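Local coordinates for ribokinase, putative (Burkholderia thailandensis, PDB 3B1N), which probably phosphorylates nucleosides as a kinase of the ribokinase (pfkB) family, binding the nucleoside analogue mizoribine together with ADP, at residues R65-A75 with E90-S100; I228-A239 with W269-S277. All coordinates share one frame; numbering follows the deposited sequence.

Contact 1. Residues R65-A75 with E90-S100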
# COMPACT_ATOMS: atom_id res chain seq x y z
N ARG B 65 -29.70 3.63 -5.60
CA ARG B 65 -29.46 4.97 -6.13
C ARG B 65 -28.16 5.51 -5.54
O ARG B 65 -28.15 5.99 -4.41
CB ARG B 65 -30.64 5.93 -5.81
CG ARG B 65 -32.04 5.37 -6.19
CD ARG B 65 -32.24 5.35 -7.67
NE ARG B 65 -33.58 4.77 -7.98
CZ ARG B 65 -34.73 5.44 -7.95
NH1 ARG B 65 -34.78 6.75 -7.68
NH2 ARG B 65 -35.86 4.79 -8.20
N MET B 66 -27.07 5.39 -6.31
CA MET B 66 -25.76 5.92 -5.84
C MET B 66 -25.79 7.43 -5.77
O MET B 66 -26.26 8.07 -6.72
CB MET B 66 -24.65 5.52 -6.81
CG MET B 66 -24.43 4.00 -6.89
SD MET B 66 -23.37 3.49 -8.28
CE MET B 66 -22.07 4.60 -8.06
N MET B 67 -25.27 7.95 -4.65
CA MET B 67 -25.10 9.40 -4.51
C MET B 67 -23.63 9.64 -4.23
O MET B 67 -23.12 9.23 -3.17
CB MET B 67 -25.95 9.92 -3.37
CG MET B 67 -25.74 11.45 -3.16
SD MET B 67 -26.91 12.21 -1.98
CE MET B 67 -28.25 12.58 -3.10
N GLY B 68 -22.99 10.28 -5.18
CA GLY B 68 -21.55 10.55 -5.06
C GLY B 68 -21.09 11.42 -6.20
O GLY B 68 -21.87 11.72 -7.14
N THR B 69 -19.81 11.82 -6.14
CA THR B 69 -19.24 12.66 -7.19
C THR B 69 -18.12 11.94 -7.95
O THR B 69 -17.32 11.21 -7.33
CB THR B 69 -18.67 13.98 -6.56
OG1 THR B 69 -17.95 13.65 -5.36
CG2 THR B 69 -19.82 14.89 -6.15
N LEU B 70 -18.12 12.13 -9.27
CA LEU B 70 -17.08 11.66 -10.21
C LEU B 70 -16.43 12.87 -10.90
O LEU B 70 -16.96 14.00 -10.82
CB LEU B 70 -17.67 10.76 -11.31
CG LEU B 70 -17.99 9.35 -10.81
CD1 LEU B 70 -18.86 8.69 -11.93
CD2 LEU B 70 -16.69 8.57 -10.57
N GLY B 71 -15.27 12.65 -11.51
CA GLY B 71 -14.56 13.76 -12.21
C GLY B 71 -14.72 13.57 -13.71
O GLY B 71 -14.50 12.46 -14.20
N ALA B 72 -15.07 14.62 -14.45
CA ALA B 72 -15.29 14.49 -15.89
C ALA B 72 -14.15 13.93 -16.70
O ALA B 72 -14.38 13.33 -17.76
CB ALA B 72 -15.71 15.85 -16.48
N VAL B 73 -12.91 14.12 -16.26
CA VAL B 73 -11.80 13.69 -17.08
C VAL B 73 -11.88 12.20 -17.32
O VAL B 73 -11.52 11.74 -18.40
CB VAL B 73 -10.43 14.05 -16.43
CG1 VAL B 73 -9.21 13.45 -17.24
CG2 VAL B 73 -10.30 15.54 -16.32
N ASP B 74 -12.28 11.43 -16.29
CA ASP B 74 -12.25 9.97 -16.45
C ASP B 74 -13.50 9.29 -15.93
O ASP B 74 -13.50 8.10 -15.76
CB ASP B 74 -10.98 9.40 -15.81
CG ASP B 74 -10.86 9.75 -14.36
OD1 ASP B 74 -11.78 10.41 -13.82
OD2 ASP B 74 -9.82 9.36 -13.77
N ALA B 75 -14.59 10.06 -15.81
CA ALA B 75 -15.88 9.48 -15.35
C ALA B 75 -16.53 8.53 -16.36
O ALA B 75 -17.30 7.65 -15.93
CB ALA B 75 -16.86 10.54 -15.01
N GLU B 90 -29.02 9.17 -11.33
CA GLU B 90 -29.82 10.32 -10.86
C GLU B 90 -28.99 11.22 -9.91
O GLU B 90 -28.93 12.46 -10.10
CB GLU B 90 -31.08 9.80 -10.12
CG GLU B 90 -31.95 10.89 -9.53
CD GLU B 90 -33.27 10.37 -8.95
OE1 GLU B 90 -34.09 11.21 -8.54
OE2 GLU B 90 -33.46 9.13 -8.86
N TYR B 91 -28.30 10.60 -8.95
CA TYR B 91 -27.58 11.34 -7.89
C TYR B 91 -26.06 11.24 -8.02
O TYR B 91 -25.34 11.51 -7.05
CB TYR B 91 -28.02 10.86 -6.50
CG TYR B 91 -29.52 10.96 -6.28
CD1 TYR B 91 -30.12 12.21 -6.24
CD2 TYR B 91 -30.30 9.82 -6.12
CE1 TYR B 91 -31.51 12.33 -6.06
CE2 TYR B 91 -31.70 9.92 -5.92
CZ TYR B 91 -32.28 11.18 -5.91
OH TYR B 91 -33.65 11.29 -5.69
N VAL B 92 -25.59 10.84 -9.21
CA VAL B 92 -24.14 10.79 -9.53
C VAL B 92 -23.80 12.13 -10.22
O VAL B 92 -24.20 12.36 -11.38
CB VAL B 92 -23.77 9.58 -10.40
CG1 VAL B 92 -22.27 9.60 -10.77
CG2 VAL B 92 -24.09 8.30 -9.64
N ARG B 93 -23.06 13.01 -9.54
CA ARG B 93 -22.73 14.32 -10.11
C ARG B 93 -21.32 14.27 -10.68
O ARG B 93 -20.41 13.77 -10.02
CB ARG B 93 -22.88 15.43 -9.07
CG ARG B 93 -22.38 16.77 -9.60
CD ARG B 93 -23.29 17.93 -9.31
NE ARG B 93 -22.58 19.20 -9.51
CZ ARG B 93 -22.86 20.29 -8.81
NH1 ARG B 93 -22.18 21.43 -9.01
NH2 ARG B 93 -23.82 20.21 -7.89
N VAL B 94 -21.16 14.75 -11.89
CA VAL B 94 -19.87 14.75 -12.57
C VAL B 94 -19.26 16.16 -12.57
O VAL B 94 -19.87 17.10 -13.11
CB VAL B 94 -20.02 14.26 -14.00
CG1 VAL B 94 -18.66 14.30 -14.72
CG2 VAL B 94 -20.54 12.81 -13.98
N LEU B 95 -18.06 16.32 -12.02
CA LEU B 95 -17.45 17.67 -11.94
C LEU B 95 -16.51 17.93 -13.09
O LEU B 95 -15.63 17.12 -13.41
CB LEU B 95 -16.65 17.81 -10.65
CG LEU B 95 -17.33 17.36 -9.37
CD1 LEU B 95 -16.36 17.53 -8.17
CD2 LEU B 95 -18.63 18.13 -9.17
N PRO B 96 -16.65 19.09 -13.75
CA PRO B 96 -15.83 19.36 -14.93
C PRO B 96 -14.37 19.49 -14.62
O PRO B 96 -14.00 19.90 -13.51
CB PRO B 96 -16.36 20.72 -15.46
CG PRO B 96 -17.67 20.83 -14.89
CD PRO B 96 -17.74 20.06 -13.60
N ASP B 97 -13.54 19.06 -15.57
CA ASP B 97 -12.08 19.28 -15.49
C ASP B 97 -11.45 18.75 -14.21
O ASP B 97 -10.47 19.31 -13.65
CB ASP B 97 -11.75 20.79 -15.69
CG ASP B 97 -10.28 21.03 -15.92
OD1 ASP B 97 -9.70 21.96 -15.29
OD2 ASP B 97 -9.69 20.27 -16.72
N THR B 98 -12.00 17.63 -13.73
CA THR B 98 -11.58 17.03 -12.45
C THR B 98 -11.38 15.53 -12.67
O THR B 98 -12.08 14.93 -13.50
CB THR B 98 -12.68 17.27 -11.37
OG1 THR B 98 -12.85 18.67 -11.19
CG2 THR B 98 -12.34 16.69 -10.01
N TYR B 99 -10.45 14.94 -11.91
CA TYR B 99 -10.27 13.48 -11.95
C TYR B 99 -11.18 12.83 -10.91
O TYR B 99 -11.40 13.40 -9.84
CB TYR B 99 -8.82 13.07 -11.70
CG TYR B 99 -7.91 13.36 -12.89
CD1 TYR B 99 -7.59 12.35 -13.80
CD2 TYR B 99 -7.39 14.64 -13.09
CE1 TYR B 99 -6.72 12.62 -14.89
CE2 TYR B 99 -6.56 14.91 -14.18
CZ TYR B 99 -6.25 13.89 -15.05
OH TYR B 99 -5.43 14.14 -16.11
N SER B 100 -11.67 11.61 -11.21
CA SER B 100 -12.36 10.84 -10.20
C SER B 100 -11.40 10.36 -9.12
O SER B 100 -10.18 10.23 -9.35
CB SER B 100 -13.05 9.63 -10.85
OG SER B 100 -13.84 10.07 -11.94
O HOH W 1 -28.22 7.75 -8.56
O HOH W 2 -8.76 9.32 -11.48

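Contact 2. Residues I228-A239 with W269-S277. With ADP (adenosine-5'-diphosphate), chain G.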
# COMPACT_ATOMS: atom_id res chain seq x y z
N ILE B 228 -24.66 -9.40 14.78
CA ILE B 228 -25.64 -8.33 14.71
C ILE B 228 -26.29 -8.20 16.08
O ILE B 228 -27.09 -9.08 16.51
CB ILE B 228 -26.70 -8.65 13.69
CG1 ILE B 228 -26.03 -8.80 12.30
CG2 ILE B 228 -27.79 -7.54 13.66
CD1 ILE B 228 -27.02 -9.09 11.12
N ARG B 229 -25.98 -7.12 16.74
CA ARG B 229 -26.54 -6.82 18.07
C ARG B 229 -27.74 -5.89 17.91
O ARG B 229 -27.62 -4.79 17.38
CB ARG B 229 -25.46 -6.13 18.92
CG ARG B 229 -25.99 -5.65 20.28
CD ARG B 229 -25.38 -6.46 21.38
NE ARG B 229 -24.19 -5.83 21.92
CZ ARG B 229 -24.16 -5.15 23.07
NH1 ARG B 229 -25.26 -4.97 23.77
NH2 ARG B 229 -23.03 -4.61 23.48
N HIS B 230 -28.90 -6.32 18.41
CA HIS B 230 -30.14 -5.55 18.31
C HIS B 230 -30.86 -5.67 19.65
O HIS B 230 -30.40 -6.38 20.53
CB HIS B 230 -31.01 -6.05 17.15
CG HIS B 230 -31.31 -7.52 17.20
ND1 HIS B 230 -32.55 -8.01 17.56
CD2 HIS B 230 -30.53 -8.60 16.97
CE1 HIS B 230 -32.51 -9.33 17.56
NE2 HIS B 230 -31.31 -9.71 17.18
N ARG B 231 -31.98 -4.96 19.78
CA ARG B 231 -32.86 -4.93 20.98
C ARG B 231 -32.90 -6.25 21.77
O ARG B 231 -32.53 -6.31 22.96
CB ARG B 231 -34.28 -4.53 20.49
CG ARG B 231 -35.42 -4.38 21.51
CD ARG B 231 -35.50 -2.98 22.10
NE ARG B 231 -34.61 -2.89 23.26
CZ ARG B 231 -34.77 -2.07 24.30
NH1 ARG B 231 -35.79 -1.21 24.34
NH2 ARG B 231 -33.90 -2.10 25.30
N ASP B 232 -33.32 -7.32 21.11
CA ASP B 232 -33.68 -8.57 21.78
C ASP B 232 -32.56 -9.60 21.95
O ASP B 232 -32.74 -10.62 22.65
CB ASP B 232 -34.84 -9.23 21.03
CG ASP B 232 -36.12 -8.41 21.11
OD1 ASP B 232 -36.20 -7.51 22.00
OD2 ASP B 232 -37.04 -8.68 20.29
N GLY B 233 -31.42 -9.37 21.31
CA GLY B 233 -30.40 -10.41 21.27
C GLY B 233 -29.30 -10.07 20.31
O GLY B 233 -29.26 -8.95 19.77
N THR B 234 -28.38 -11.01 20.16
CA THR B 234 -27.30 -10.91 19.20
C THR B 234 -27.30 -12.13 18.28
O THR B 234 -27.29 -13.28 18.74
CB THR B 234 -25.93 -10.81 19.91
OG1 THR B 234 -25.93 -9.65 20.78
CG2 THR B 234 -24.78 -10.70 18.88
N GLU B 235 -27.33 -11.87 16.98
CA GLU B 235 -27.22 -12.90 15.96
C GLU B 235 -25.74 -13.14 15.73
O GLU B 235 -24.99 -12.19 15.47
CB GLU B 235 -27.84 -12.41 14.65
CG GLU B 235 -29.27 -11.94 14.77
CD GLU B 235 -30.13 -12.97 15.45
OE1 GLU B 235 -30.07 -14.18 15.09
OE2 GLU B 235 -30.86 -12.56 16.38
N GLN B 236 -25.33 -14.40 15.85
CA GLN B 236 -24.01 -14.81 15.43
C GLN B 236 -24.16 -15.32 14.00
O GLN B 236 -24.72 -16.40 13.75
CB GLN B 236 -23.48 -15.92 16.32
CG GLN B 236 -23.39 -15.55 17.81
CD GLN B 236 -22.29 -14.55 18.10
OE1 GLN B 236 -22.41 -13.71 19.00
NE2 GLN B 236 -21.21 -14.61 17.32
N ILE B 237 -23.67 -14.54 13.04
CA ILE B 237 -23.86 -14.88 11.65
C ILE B 237 -22.64 -15.67 11.18
O ILE B 237 -21.51 -15.16 11.28
CB ILE B 237 -23.93 -13.58 10.80
CG1 ILE B 237 -25.03 -12.61 11.31
CG2 ILE B 237 -24.08 -13.91 9.27
CD1 ILE B 237 -26.46 -13.25 11.28
N PRO B 238 -22.85 -16.87 10.66
CA PRO B 238 -21.69 -17.63 10.16
C PRO B 238 -21.18 -17.10 8.85
O PRO B 238 -21.97 -16.60 8.04
CB PRO B 238 -22.24 -19.05 9.93
CG PRO B 238 -23.74 -18.93 10.00
CD PRO B 238 -24.14 -17.58 10.51
N ALA B 239 -19.88 -17.29 8.61
CA ALA B 239 -19.38 -17.13 7.26
C ALA B 239 -19.88 -18.22 6.33
O ALA B 239 -20.20 -19.33 6.76
CB ALA B 239 -17.83 -17.12 7.26
N TRP B 269 -33.16 -10.48 11.25
CA TRP B 269 -31.70 -10.20 11.31
C TRP B 269 -30.89 -11.43 10.99
O TRP B 269 -29.86 -11.35 10.32
CB TRP B 269 -31.29 -9.64 12.67
CG TRP B 269 -31.66 -8.20 12.82
CD1 TRP B 269 -32.48 -7.67 13.78
CD2 TRP B 269 -31.24 -7.13 12.00
NE1 TRP B 269 -32.59 -6.30 13.61
CE2 TRP B 269 -31.80 -5.93 12.55
CE3 TRP B 269 -30.39 -7.03 10.90
CZ2 TRP B 269 -31.59 -4.66 11.97
CZ3 TRP B 269 -30.17 -5.77 10.35
CH2 TRP B 269 -30.77 -4.60 10.88
N ALA B 270 -31.33 -12.59 11.47
CA ALA B 270 -30.62 -13.84 11.18
C ALA B 270 -30.48 -14.07 9.68
O ALA B 270 -29.42 -14.51 9.15
CB ALA B 270 -31.40 -15.04 11.81
N THR B 271 -31.55 -13.79 8.95
CA THR B 271 -31.57 -14.03 7.53
C THR B 271 -30.89 -12.90 6.72
O THR B 271 -30.19 -13.15 5.75
CB THR B 271 -33.02 -14.26 7.01
OG1 THR B 271 -33.56 -15.34 7.78
CG2 THR B 271 -33.06 -14.64 5.54
N ALA B 272 -31.12 -11.66 7.14
CA ALA B 272 -30.47 -10.52 6.47
C ALA B 272 -28.97 -10.70 6.63
O ALA B 272 -28.22 -10.47 5.68
CB ALA B 272 -30.89 -9.20 7.10
N GLY B 273 -28.56 -11.08 7.83
CA GLY B 273 -27.12 -11.30 8.11
C GLY B 273 -26.57 -12.41 7.24
O GLY B 273 -25.46 -12.28 6.71
N ARG B 274 -27.31 -13.52 7.08
CA ARG B 274 -26.77 -14.62 6.30
C ARG B 274 -26.68 -14.25 4.82
O ARG B 274 -25.75 -14.67 4.13
CB ARG B 274 -27.63 -15.88 6.53
CG ARG B 274 -27.29 -16.51 7.85
CD ARG B 274 -28.30 -17.61 8.18
NE ARG B 274 -27.84 -18.36 9.37
CZ ARG B 274 -27.87 -17.89 10.62
NH1 ARG B 274 -28.29 -16.66 10.91
NH2 ARG B 274 -27.43 -18.69 11.62
N LEU B 275 -27.64 -13.45 4.33
CA LEU B 275 -27.55 -13.02 2.94
C LEU B 275 -26.30 -12.14 2.74
O LEU B 275 -25.61 -12.32 1.74
CB LEU B 275 -28.85 -12.28 2.52
CG LEU B 275 -28.81 -11.78 1.08
CD1 LEU B 275 -28.78 -12.93 0.06
CD2 LEU B 275 -30.08 -10.91 0.82
N ALA B 276 -26.09 -11.20 3.66
CA ALA B 276 -24.92 -10.31 3.64
C ALA B 276 -23.64 -11.17 3.62
O ALA B 276 -22.72 -10.92 2.84
CB ALA B 276 -24.98 -9.43 4.86
N SER B 277 -23.59 -12.15 4.52
CA SER B 277 -22.44 -13.06 4.66
C SER B 277 -22.19 -13.82 3.36
O SER B 277 -21.04 -13.90 2.86
CB SER B 277 -22.75 -14.02 5.79
OG SER B 277 -21.62 -14.85 5.98
PB ADP G . -14.28 -5.39 5.29
O1B ADP G . -13.01 -5.22 6.11
O2B ADP G . -15.23 -4.27 5.59
O3B ADP G . -14.21 -5.66 3.83
PA ADP G . -14.68 -8.14 6.42
O1A ADP G . -13.23 -8.51 6.05
O2A ADP G . -15.11 -8.20 7.85
O3A ADP G . -15.07 -6.68 5.98
O5' ADP G . -15.50 -9.08 5.48
C5' ADP G . -16.91 -8.85 5.43
C4' ADP G . -17.72 -10.13 5.28
O4' ADP G . -17.34 -10.79 4.05
C3' ADP G . -17.48 -11.17 6.40
O3' ADP G . -18.27 -10.88 7.56
C2' ADP G . -17.78 -12.45 5.66
O2' ADP G . -19.20 -12.69 5.65
C1' ADP G . -17.32 -12.20 4.25
N9 ADP G . -15.90 -12.64 4.11
C8 ADP G . -14.74 -11.93 4.29
N7 ADP G . -13.66 -12.75 4.11
C5 ADP G . -14.12 -13.97 3.91
C6 ADP G . -13.52 -15.29 3.70
N6 ADP G . -12.16 -15.37 3.69
N1 ADP G . -14.32 -16.33 3.53
C2 ADP G . -15.67 -16.23 3.54
N3 ADP G . -16.28 -15.05 3.71
C4 ADP G . -15.59 -13.93 3.92
O HOH W 3 -28.53 -15.79 13.73

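Contact 1. Residues R65-A75 with E90-S100
The two parallel strands of a beta-alpha-beta unit pair here, 64-71 with the edge strand 88-95. Backbone hydrogen bonds run from Gly-68 N-Tyr-91 O to Ala-72 N-Leu-95 O, the last of 2.8 Å. Leu-70 CD1 meets Val-92 CG1 at 3.7 Å on the face packed against helix 76-85. On the other face Met-67 is bent at chi3 (-87°), which brings CE to Tyr-91 CD1. Arg-65 CB lies at the edge of the same ring. Arg-65 NH1 makes a salt bridge of 3.0 Å to Glu-90 OE2, and Arg-65 NH2 has a second partner in Asp-63. Past the strands, Ser-100 ties down the end of strand 64-71 and the turn that follows. Ser-100 OG accepts from Gly-71 N and donates to Asp-74 OD1, the latter at 2.8 Å. Ser-100 N reaches the syn lone pair of Asp-74 OD1 at 2.9 Å, while OG comes from above the carboxylate plane. Two bonds thus grip OD1; OD2 forms a salt bridge with Arg-44. Val-73 CG1 sits over one face of the Tyr-99 ring, 3.9 Å from its centroid, in a CH-pi contact. Such parallel pairing round a crossover helix is typical of the Rossmann-like alpha/beta core of ribokinase-family enzymes.

Contact 2. Residues I228-A239 with W269-S277
Trp-269 lies against His-230 and Ile-228, where helix 269-284 packs on the beta hairpin of strands 226-230 and 233-237. Trp-269 CD1 sits over one face of the imidazole, 3.6 Å from His-230 CG. The two rings are oblique, with planes at 37°. Ile-228 CG2 packs on the indole, 3.8 Å from Trp-269 CE3. His-230 NE2 donates to the anti lone pair of Glu-235 OE2 at 3.0 Å, close to the ring plane, which fixes the turn of the imidazole. Glu-235 CG packs on Trp-269 CB. A water donates to Glu-235 OE1 and accepts from Arg-274 NH1. Arg-274 NH1 and Arg-274 N reach Ala-270 O from opposite faces of its carbonyl plane. Ala-270 O and the water both lie at the guanidinium edge, in its plane, and fix its rotation. Pro-238 CD lies over one guanidinium face, 3.6 Å from Arg-274 NH2. Ile-237 is set close on the helix at Gly-273, with Ile-237 CG2 3.3 Å from Gly-273 O. Ser-277 belongs to the ADP pocket. Ser-277 OG lies anti to its own backbone N (chi1 -177°), donates to Pro-238 O at 2.7 Å and accepts from ADP O2' at 3.3 Å.

Contact 1 comes first along the chain and closes before contact 2 opens. Their centres lie 35 Å apart, on opposite sides of the chain's centre, and their nearest atoms are about 16 Å apart. Both reach the same mixed nine-stranded sheet. Contact 1 holds one strand that is outermost within this chain, 88-95, and its parallel neighbour 64-71, joined through crossover helix 76-85. Contact 2 holds the other, 233-237, in the antiparallel hairpin with 226-230, packed on helix 269-284. The two contacts thus mark the two borders of the sheet within the chain. Contact 2 touches the ADP pocket, while Ser-100 in contact 1 stays about 10 Å from the bound mizoribine.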